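Local atomic coordinates of acetyltransferase, GNAT family (Bacillus anthracis str. Sterne, PDB entry 3FBU), a protein that binds coenzyme A and, as a GNAT-family acetyltransferase, probably transfers the acetyl group of acetyl-coenzyme A to an acceptor substrate. Residues F75-Y78 and F79-T83; L108-F112 and K113-L117; T129-Y132 and R133-K137. All coordinates share one frame; numbering follows the deposited sequence.

Interaction 1 (F75-Y78 and F79-T83); sequences FHKY and FGEHT
Tyr78 and Phe79 both give their backbone N-H to the carbonyl oxygen of Thr83. Tyr78 N lies 2.9 Å from Thr83 O. Phe79 N lies 3.0 Å from Thr83 O. Thr83 N returns a bond of 3.2 Å to Phe79 O. Two residues thus face one, which is a classic beta bulge. It sits where strand 68-79 turns back into strand 83-90, its antiparallel neighbour in the GNAT sheet.

Two imidazoles make polar side-chain bonds. His76 ND1 donates to Lys77 O over 2.9 Å. The acceptor lies in the ring plane, but the donor stands 48° out of the carbonyl plane. His82 ND1 and Thr83 OG1 are bonded at 2.6 Å, with the hydroxyl at the ring edge. His82 NE2 also stands over the centre of the Phe79 ring.

The charged pair is looser. Lys77 and Glu81 run side by side, yet Lys77 NZ stays 4.5 Å from Glu81 OE1, too far for a salt bridge. The ammonium instead bonds to the hydroxyl of Tyr84.

Apolar contact is slight. Tyr78 CG is anti to the backbone N (chi1 179°), which brings CD2 beside CB of Phe79. On the Thr83 side, Tyr78 CD2 meets Thr83 CG2 at 4.1 Å. Outside the turn, Tyr78 rests on Ile121 and Glu85.

Main-chain bonds therefore probably do most to hold this surface turn. The nearby opposite charges of Lys77 and Glu81 can probably add only a modest attraction.

Interaction 2 (L108-F112 and K113-L117); sequences LKYGF and KEMKL
Tyr110 O is gripped by two backbone donors of the next turn. Glu114 N lies 2.9 Å from Tyr110 O, tilted from the carbonyl plane. Met115 N lies 3.0 Å from Tyr110 O, nearly along the C=O axis. The double grip marks a widening of the helix to a pi-type turn. One residue earlier the i to i+4 bond is still regular, with Lys113 N 2.8 Å from Lys109 O.

Two side chains of the next turn touch the Tyr110 ring. With CG anti to the backbone N (chi1 -176°), the ring stands out from the helix, where Glu114 and Met115 can reach it. Glu114 CB lies over one face of the ring, and the Glu114 chain crosses it at about a right angle. Met115 makes a Met-aromatic contact, with its SD 3.6 Å from Tyr110 CE2. The sulfur approaches obliquely, 65° off the ring normal.

This is the C-terminal part of helix 99-114, the crossover helix of a beta-alpha-beta unit between strands 83-90 and 119-124. Lys116 takes a positive phi of 57° and leads the chain out of the helix. Leu117 N then reaches back to Gly111 O over 3.0 Å. The Leu117 side chain packs against Gly111, its CG near the carbonyl oxygen and its CD1 near CA. Leu117 also touches Tyr84 of strand 83-90.

Leu117 O lies in the plane of the Phe112 ring, at its edge, 3.3 Å from Phe112 CD1. A water bridges the same turn. It donates to Phe112 O at 2.8 Å and to Leu117 O at 2.7 Å. Along the outer side, the bent Lys113 chain folds back over the carbonyl oxygen of Lys109.

Interaction 3 (T129-Y132 and R133-K137); sequences TPSY and RVMEK. With COA (coenzyme A), chain C.
Arg133 CB touches Thr129 O at 3.5 Å and also lies 3.6 Å from the ribose atom O4B of coenzyme A. Its CG stays beside Thr129 O. Bends at chi2 (-67°) and chi3 (-57°) then turn the chain along the ligand. NE passes near the 3'-phosphate. At the tip, NH2 donates to phosphate oxygen O7A of coenzyme A over 2.8 Å. NH1 makes a salt bridge to Glu136 OE1 with a hydrogen bond of 3.0 Å, using the anti lone pair of that oxygen. Both acceptors lie in the guanidinium plane, so the two bonds fix the rotation of the guanidinium between carboxylate and phosphate.

Glu136 lies alongside the Tyr132 ring, and its other oxygen, OE2, bonds to the hydroxyl of Tyr162. Thr129 O stands over the centre of the Tyr132 ring. The same oxygen accepts the N-H of Arg133 in the first turn of helix 129-137.

The helix lines the coenzyme A pocket. Thr129 CG2 meets adenine atom C2A at 3.4 Å. Ser131 OG bonds to Trp88 and lies 3.2 Å from the thiol sulfur S1P. Lys137 NZ donates to O9A of the 3'-phosphate over 3.1 Å.

Arg133 and Lys137 thus bring two positive groups to one phosphate. Glu136 probably helps to orient the arginine and to balance part of its charge.

How the interactions relate
Interactions 1 and 2 touch, their centres 12 Å apart. Leu117 joins them: its CD1 is 3.6 Å from Phe75 CZ, and its CD2 is 3.3 Å from Glu81 O. Met115 SD adds a contact of 3.9 Å to Phe75 CE2. The chain leaving helix 99-114 thus packs on the hairpin of strands 68-79 and 83-90. Interaction 3 stands apart: its centre is about 21 Å from that of interaction 1 and about 20 Å from that of interaction 2. Its nearest atoms are about 6 Å from interaction 2 and about 12 Å from interaction 1. It alone of the three contributes residues to the coenzyme A pocket. Ser101, on the same helix as interaction 2, also bonds the ligand.

Interaction 1 (F75-Y78 and F79-T83)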
loop_
_atom_site.group_PDB
_atom_site.type_symbol
_atom_site.label_atom_id
_atom_site.label_comp_id
_atom_site.label_asym_id
_atom_site.label_seq_id
_atom_site.Cartn_x
_atom_site.Cartn_y
_atom_site.Cartn_z
ATOM N N PHE A 75 21.111 -7.347 7.799
ATOM C CA PHE A 75 21.313 -8.683 8.409
ATOM C C PHE A 75 22.531 -8.674 9.340
ATOM O O PHE A 75 23.651 -8.531 8.885
ATOM C CB PHE A 75 21.425 -9.746 7.321
ATOM C CG PHE A 75 21.270 -11.158 7.815
ATOM C CD1 PHE A 75 20.121 -11.565 8.471
ATOM C CD2 PHE A 75 22.277 -12.075 7.613
ATOM C CE1 PHE A 75 19.963 -12.870 8.892
ATOM C CE2 PHE A 75 22.115 -13.396 8.041
ATOM C CZ PHE A 75 20.960 -13.771 8.692
ATOM N N HIS A 76 22.294 -8.811 10.647
ATOM C CA HIS A 76 23.356 -8.707 11.648
ATOM C C HIS A 76 23.019 -9.427 12.946
ATOM O O HIS A 76 21.864 -9.692 13.246
ATOM C CB HIS A 76 23.689 -7.235 11.963
ATOM C CG HIS A 76 22.535 -6.416 12.453
ATOM N ND1 HIS A 76 22.087 -6.441 13.757
ATOM C CD2 HIS A 76 21.730 -5.544 11.797
ATOM C CE1 HIS A 76 21.074 -5.602 13.889
ATOM N NE2 HIS A 76 20.827 -5.058 12.710
ATOM N N LYS A 77 24.054 -9.705 13.725
ATOM C CA LYS A 77 23.880 -10.285 15.056
ATOM C C LYS A 77 22.925 -9.478 15.930
ATOM O O LYS A 77 22.947 -8.246 15.925
ATOM C CB LYS A 77 25.248 -10.421 15.755
ATOM C CG LYS A 77 26.195 -11.326 15.010
ATOM C CD LYS A 77 27.539 -11.497 15.750
ATOM C CE LYS A 77 28.491 -12.373 14.935
ATOM N NZ LYS A 77 27.874 -13.663 14.400
ATOM N N TYR A 78 22.073 -10.207 16.658
ATOM C CA TYR A 78 21.052 -9.647 17.526
ATOM C C TYR A 78 21.228 -10.126 18.952
ATOM O O TYR A 78 21.272 -9.319 19.844
ATOM C CB TYR A 78 19.673 -10.014 17.008
ATOM C CG TYR A 78 18.547 -9.494 17.844
ATOM C CD1 TYR A 78 18.179 -8.163 17.770
ATOM C CD2 TYR A 78 17.854 -10.321 18.700
ATOM C CE1 TYR A 78 17.147 -7.669 18.519
ATOM C CE2 TYR A 78 16.826 -9.830 19.484
ATOM C CZ TYR A 78 16.474 -8.508 19.371
ATOM O OH TYR A 78 15.448 -8.003 20.124
ATOM N N PHE A 79 21.320 -11.436 19.154
ATOM C CA PHE A 79 21.536 -12.012 20.486
ATOM C C PHE A 79 22.598 -13.085 20.341
ATOM O O PHE A 79 22.353 -14.136 19.720
ATOM C CB PHE A 79 20.196 -12.553 21.007
ATOM C CG PHE A 79 20.243 -13.179 22.376
ATOM C CD1 PHE A 79 21.190 -12.828 23.321
ATOM C CD2 PHE A 79 19.248 -14.082 22.741
ATOM C CE1 PHE A 79 21.161 -13.410 24.596
ATOM C CE2 PHE A 79 19.238 -14.670 24.005
ATOM C CZ PHE A 79 20.189 -14.341 24.915
ATOM N N GLY A 80 23.787 -12.787 20.868
ATOM C CA GLY A 80 24.973 -13.625 20.676
ATOM C C GLY A 80 25.238 -13.775 19.197
ATOM O O GLY A 80 24.920 -12.881 18.415
ATOM N N GLU A 81 25.789 -14.919 18.828
ATOM C CA GLU A 81 26.053 -15.261 17.431
ATOM C C GLU A 81 24.958 -16.195 16.875
ATOM O O GLU A 81 24.971 -16.565 15.696
ATOM C CB GLU A 81 27.462 -15.892 17.301
ATOM C CG GLU A 81 28.613 -15.038 17.909
ATOM C CD GLU A 81 30.012 -15.575 17.547
ATOM O OE1 GLU A 81 30.093 -16.684 16.947
ATOM O OE2 GLU A 81 31.026 -14.897 17.872
ATOM N N HIS A 82 23.988 -16.578 17.699
ATOM C CA HIS A 82 23.046 -17.615 17.280
ATOM C C HIS A 82 21.731 -17.030 16.745
ATOM O O HIS A 82 20.953 -17.737 16.138
ATOM C CB HIS A 82 22.722 -18.548 18.426
ATOM C CG HIS A 82 22.337 -17.834 19.683
ATOM N ND1 HIS A 82 21.115 -17.220 19.846
ATOM C CD2 HIS A 82 23.034 -17.603 20.824
ATOM C CE1 HIS A 82 21.059 -16.679 21.051
ATOM N NE2 HIS A 82 22.213 -16.894 21.667
ATOM N N THR A 83 21.481 -15.756 17.043
ATOM C CA THR A 83 20.224 -15.104 16.695
ATOM C C THR A 83 20.550 -13.785 16.001
ATOM O O THR A 83 21.276 -12.960 16.555
ATOM C CB THR A 83 19.352 -14.861 17.934
ATOM O OG1 THR A 83 19.081 -16.115 18.583
ATOM C CG2 THR A 83 17.999 -14.220 17.538
#

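Interaction 2 (L108-F112 and K113-L117)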
loop_
_atom_site.group_PDB
_atom_site.type_symbol
_atom_site.label_atom_id
_atom_site.label_comp_id
_atom_site.label_asym_id
_atom_site.label_seq_id
_atom_site.Cartn_x
_atom_site.Cartn_y
_atom_site.Cartn_z
ATOM N N LEU A 108 17.384 -15.676 4.790
ATOM C CA LEU A 108 17.040 -16.648 5.835
ATOM C C LEU A 108 17.683 -17.993 5.540
ATOM O O LEU A 108 18.260 -18.608 6.407
ATOM C CB LEU A 108 15.511 -16.817 5.962
ATOM C CG LEU A 108 14.663 -15.630 6.384
ATOM C CD1 LEU A 108 13.162 -15.978 6.369
ATOM C CD2 LEU A 108 15.062 -15.055 7.733
ATOM N N LYS A 109 17.563 -18.439 4.296
ATOM C CA LYS A 109 18.111 -19.722 3.869
ATOM C C LYS A 109 19.620 -19.799 4.083
ATOM O O LYS A 109 20.145 -20.774 4.632
ATOM C CB LYS A 109 17.792 -19.939 2.379
ATOM C CG LYS A 109 16.321 -20.124 2.062
ATOM C CD LYS A 109 16.034 -20.319 0.516
ATOM C CE LYS A 109 14.544 -20.535 0.154
ATOM N NZ LYS A 109 14.264 -20.699 -1.335
ATOM N N TYR A 110 20.309 -18.747 3.671
ATOM C CA TYR A 110 21.743 -18.590 3.918
ATOM C C TYR A 110 22.063 -18.599 5.404
ATOM O O TYR A 110 22.957 -19.316 5.839
ATOM C CB TYR A 110 22.239 -17.312 3.286
ATOM C CG TYR A 110 23.735 -17.076 3.379
ATOM C CD1 TYR A 110 24.607 -17.667 2.473
ATOM C CD2 TYR A 110 24.262 -16.233 4.339
ATOM C CE1 TYR A 110 25.981 -17.441 2.546
ATOM C CE2 TYR A 110 25.638 -15.995 4.416
ATOM C CZ TYR A 110 26.478 -16.606 3.520
ATOM O OH TYR A 110 27.821 -16.363 3.590
ATOM N N GLY A 111 21.310 -17.827 6.197
ATOM C CA GLY A 111 21.516 -17.793 7.651
ATOM C C GLY A 111 21.401 -19.165 8.300
ATOM O O GLY A 111 22.232 -19.542 9.117
ATOM N N PHE A 112 20.382 -19.928 7.932
ATOM C CA PHE A 112 20.116 -21.198 8.596
ATOM C C PHE A 112 20.965 -22.336 8.052
ATOM O O PHE A 112 21.468 -23.129 8.816
ATOM C CB PHE A 112 18.648 -21.578 8.455
ATOM C CG PHE A 112 17.728 -20.744 9.290
ATOM C CD1 PHE A 112 17.965 -20.576 10.637
ATOM C CD2 PHE A 112 16.609 -20.143 8.729
ATOM C CE1 PHE A 112 17.075 -19.814 11.417
ATOM C CE2 PHE A 112 15.756 -19.387 9.497
ATOM C CZ PHE A 112 15.991 -19.227 10.829
ATOM N N LYS A 113 21.081 -22.402 6.734
ATOM C CA LYS A 113 21.776 -23.512 6.062
ATOM C C LYS A 113 23.271 -23.329 6.098
ATOM O O LYS A 113 24.003 -24.246 6.477
ATOM C CB LYS A 113 21.252 -23.650 4.641
ATOM C CG LYS A 113 19.827 -24.188 4.662
ATOM C CD LYS A 113 18.950 -23.665 3.572
ATOM C CE LYS A 113 18.997 -24.528 2.351
ATOM N NZ LYS A 113 17.912 -24.112 1.394
ATOM N N GLU A 114 23.737 -22.132 5.783
ATOM C CA GLU A 114 25.178 -21.907 5.665
ATOM C C GLU A 114 25.822 -21.352 6.936
ATOM O O GLU A 114 26.925 -21.741 7.278
ATOM C CB GLU A 114 25.476 -21.048 4.429
ATOM C CG GLU A 114 24.762 -21.546 3.124
ATOM C CD GLU A 114 25.012 -23.043 2.756
ATOM O OE1 GLU A 114 26.172 -23.506 2.866
ATOM O OE2 GLU A 114 24.055 -23.754 2.334
ATOM N N MET A 115 25.148 -20.434 7.626
ATOM C CA MET A 115 25.656 -19.856 8.872
ATOM C C MET A 115 25.216 -20.642 10.100
ATOM O O MET A 115 25.698 -20.379 11.191
ATOM C CB MET A 115 25.209 -18.399 9.006
ATOM C CG MET A 115 25.752 -17.487 7.932
ATOM S SD MET A 115 25.247 -15.749 7.988
ATOM C CE MET A 115 25.695 -15.274 9.638
ATOM N N LYS A 116 24.304 -21.587 9.924
ATOM C CA LYS A 116 23.873 -22.484 10.997
ATOM C C LYS A 116 23.334 -21.691 12.207
ATOM O O LYS A 116 23.561 -22.047 13.363
ATOM C CB LYS A 116 25.024 -23.428 11.386
ATOM C CG LYS A 116 25.533 -24.215 10.181
ATOM C CD LYS A 116 26.701 -25.128 10.484
ATOM C CE LYS A 116 27.054 -25.912 9.189
ATOM N NZ LYS A 116 28.250 -26.798 9.312
ATOM N N LEU A 117 22.597 -20.625 11.918
ATOM C CA LEU A 117 21.940 -19.838 12.956
ATOM C C LEU A 117 20.752 -20.597 13.566
ATOM O O LEU A 117 20.177 -21.486 12.929
ATOM C CB LEU A 117 21.433 -18.523 12.368
ATOM C CG LEU A 117 22.471 -17.563 11.802
ATOM C CD1 LEU A 117 21.788 -16.328 11.132
ATOM C CD2 LEU A 117 23.460 -17.118 12.856
HETATM O O HOH W 1 20.534 -23.713 11.374
#

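Interaction 3 (T129-Y132 and R133-K137)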
loop_
_atom_site.group_PDB
_atom_site.type_symbol
_atom_site.label_atom_id
_atom_site.label_comp_id
_atom_site.label_asym_id
_atom_site.label_seq_id
_atom_site.Cartn_x
_atom_site.Cartn_y
_atom_site.Cartn_z
ATOM N N THR A 129 2.550 -1.717 6.770
ATOM C CA THR A 129 1.930 -2.926 6.257
ATOM C C THR A 129 2.825 -3.734 5.325
ATOM O O THR A 129 2.914 -4.941 5.476
ATOM C CB THR A 129 0.594 -2.628 5.531
ATOM O OG1 THR A 129 -0.134 -1.648 6.263
ATOM C CG2 THR A 129 -0.203 -3.900 5.426
ATOM N N PRO A 130 3.495 -3.084 4.364
ATOM C CA PRO A 130 4.303 -3.921 3.477
ATOM C C PRO A 130 5.448 -4.632 4.182
ATOM O O PRO A 130 5.834 -5.720 3.767
ATOM C CB PRO A 130 4.870 -2.941 2.449
ATOM C CG PRO A 130 4.422 -1.662 2.794
ATOM C CD PRO A 130 3.575 -1.662 3.992
ATOM N N SER A 131 5.973 -4.018 5.248
ATOM C CA SER A 131 7.082 -4.629 5.983
ATOM C C SER A 131 6.637 -5.906 6.682
ATOM O O SER A 131 7.271 -6.956 6.522
ATOM C CB SER A 131 7.701 -3.655 6.982
ATOM O OG SER A 131 8.963 -4.172 7.406
ATOM N N TYR A 132 5.532 -5.869 7.430
ATOM C CA TYR A 132 5.127 -7.100 8.092
ATOM C C TYR A 132 4.567 -8.114 7.115
ATOM O O TYR A 132 4.660 -9.308 7.378
ATOM C CB TYR A 132 4.286 -6.876 9.347
ATOM C CG TYR A 132 2.870 -6.442 9.130
ATOM C CD1 TYR A 132 1.912 -7.361 8.722
ATOM C CD2 TYR A 132 2.469 -5.137 9.394
ATOM C CE1 TYR A 132 0.592 -6.983 8.557
ATOM C CE2 TYR A 132 1.152 -4.755 9.226
ATOM C CZ TYR A 132 0.224 -5.698 8.815
ATOM O OH TYR A 132 -1.101 -5.355 8.616
ATOM N N ARG A 133 4.094 -7.662 5.939
ATOM C CA ARG A 133 3.729 -8.620 4.913
ATOM C C ARG A 133 4.927 -9.385 4.378
ATOM O O ARG A 133 4.832 -10.582 4.160
ATOM C CB ARG A 133 2.900 -7.975 3.804
ATOM C CG ARG A 133 1.434 -7.805 4.200
ATOM C CD ARG A 133 0.733 -9.172 4.359
ATOM N NE ARG A 133 0.815 -9.985 3.146
ATOM C CZ ARG A 133 0.932 -11.315 3.082
ATOM N NH1 ARG A 133 1.065 -12.057 4.166
ATOM N NH2 ARG A 133 0.970 -11.915 1.898
ATOM N N VAL A 134 6.068 -8.733 4.203
ATOM C CA VAL A 134 7.274 -9.478 3.848
ATOM C C VAL A 134 7.581 -10.533 4.924
ATOM O O VAL A 134 7.871 -11.696 4.626
ATOM C CB VAL A 134 8.458 -8.562 3.657
ATOM C CG1 VAL A 134 9.734 -9.404 3.449
ATOM C CG2 VAL A 134 8.221 -7.621 2.494
ATOM N N MET A 135 7.492 -10.128 6.188
ATOM C CA MET A 135 7.803 -11.045 7.290
ATOM C C MET A 135 6.933 -12.297 7.216
ATOM O O MET A 135 7.431 -13.426 7.327
ATOM C CB MET A 135 7.628 -10.346 8.651
ATOM C CG MET A 135 8.607 -9.171 8.881
ATOM S SD MET A 135 8.279 -8.176 10.379
ATOM C CE MET A 135 9.305 -6.811 9.904
ATOM N N GLU A 136 5.648 -12.097 6.982
ATOM C CA GLU A 136 4.713 -13.211 6.907
ATOM C C GLU A 136 4.995 -14.101 5.694
ATOM O O GLU A 136 5.040 -15.324 5.815
ATOM C CB GLU A 136 3.282 -12.669 6.838
ATOM C CG GLU A 136 2.857 -11.970 8.157
ATOM C CD GLU A 136 1.454 -11.394 8.160
ATOM O OE1 GLU A 136 0.857 -11.168 7.069
ATOM O OE2 GLU A 136 0.993 -11.084 9.291
ATOM N N LYS A 137 5.215 -13.476 4.554
ATOM C CA LYS A 137 5.446 -14.190 3.290
ATOM C C LYS A 137 6.649 -15.119 3.365
ATOM O O LYS A 137 6.670 -16.206 2.741
ATOM C CB LYS A 137 5.657 -13.186 2.147
ATOM C CG LYS A 137 4.411 -12.380 1.774
ATOM C CD LYS A 137 4.752 -11.127 0.976
ATOM C CE LYS A 137 5.237 -11.419 -0.469
ATOM N NZ LYS A 137 4.478 -12.493 -1.139
HETATM N N1A COA C . -1.238 -2.275 2.139
HETATM C C2A COA C . -1.307 -3.642 2.214
HETATM N N3A COA C . -0.363 -4.416 1.593
HETATM C C4A COA C . 0.645 -3.807 0.913
HETATM C C5A COA C . 0.735 -2.428 0.827
HETATM C C6A COA C . -0.219 -1.643 1.470
HETATM N N6A COA C . -0.153 -0.310 1.439
HETATM N N7A COA C . 1.820 -2.132 0.098
HETATM C C8A COA C . 2.415 -3.276 -0.293
HETATM N N9A COA C . 1.686 -4.327 0.203
HETATM C C1B COA C . 2.002 -5.761 0.178
HETATM C C2B COA C . 2.188 -6.315 -1.235
HETATM O O2B COA C . 0.948 -6.639 -1.853
HETATM C C3B COA C . 3.044 -7.523 -0.922
HETATM O O3B COA C . 2.239 -8.608 -0.488
HETATM P P3B COA C . 1.658 -9.748 -1.480
HETATM O O7A COA C . 1.139 -10.911 -0.697
HETATM O O8A COA C . 0.583 -9.107 -2.318
HETATM O O9A COA C . 2.819 -10.191 -2.343
HETATM C C4B COA C . 3.929 -7.047 0.241
HETATM O O4B COA C . 3.224 -6.007 0.862
HETATM C C5B COA C . 5.280 -6.513 -0.218
HETATM O O5B COA C . 6.031 -7.617 -0.685
HETATM P P1A COA C . 7.279 -7.402 -1.662
HETATM O O1A COA C . 6.770 -7.079 -3.056
HETATM O O2A COA C . 8.151 -8.594 -1.613
HETATM O O3A COA C . 8.020 -6.157 -0.967
HETATM P P2A COA C . 8.713 -4.909 -1.719
HETATM O O4A COA C . 9.720 -5.433 -2.714
HETATM O O5A COA C . 7.615 -4.006 -2.290
HETATM O O6A COA C . 9.435 -4.186 -0.466
HETATM C CBP COA C . 9.569 -3.014 1.610
HETATM C CCP COA C . 8.830 -4.090 0.814
HETATM C CDP COA C . 11.056 -3.413 1.561
HETATM C CEP COA C . 8.958 -3.090 3.011
HETATM C CAP COA C . 9.333 -1.623 0.965
HETATM O OAP COA C . 7.975 -1.224 1.075
HETATM C C9P COA C . 10.139 -0.535 1.606
HETATM O O9P COA C . 11.470 -0.393 1.293
HETATM N N8P COA C . 9.591 0.238 2.549
HETATM C C7P COA C . 10.286 1.414 3.068
HETATM C C6P COA C . 11.405 1.070 4.036
HETATM C C5P COA C . 10.879 0.332 5.266
HETATM O O5P COA C . 9.934 0.767 5.962
HETATM N N4P COA C . 11.523 -0.778 5.565
HETATM C C3P COA C . 11.060 -1.669 6.637
HETATM C C2P COA C . 11.477 -1.244 8.027
HETATM S S1P COA C . 11.026 -2.515 9.248
#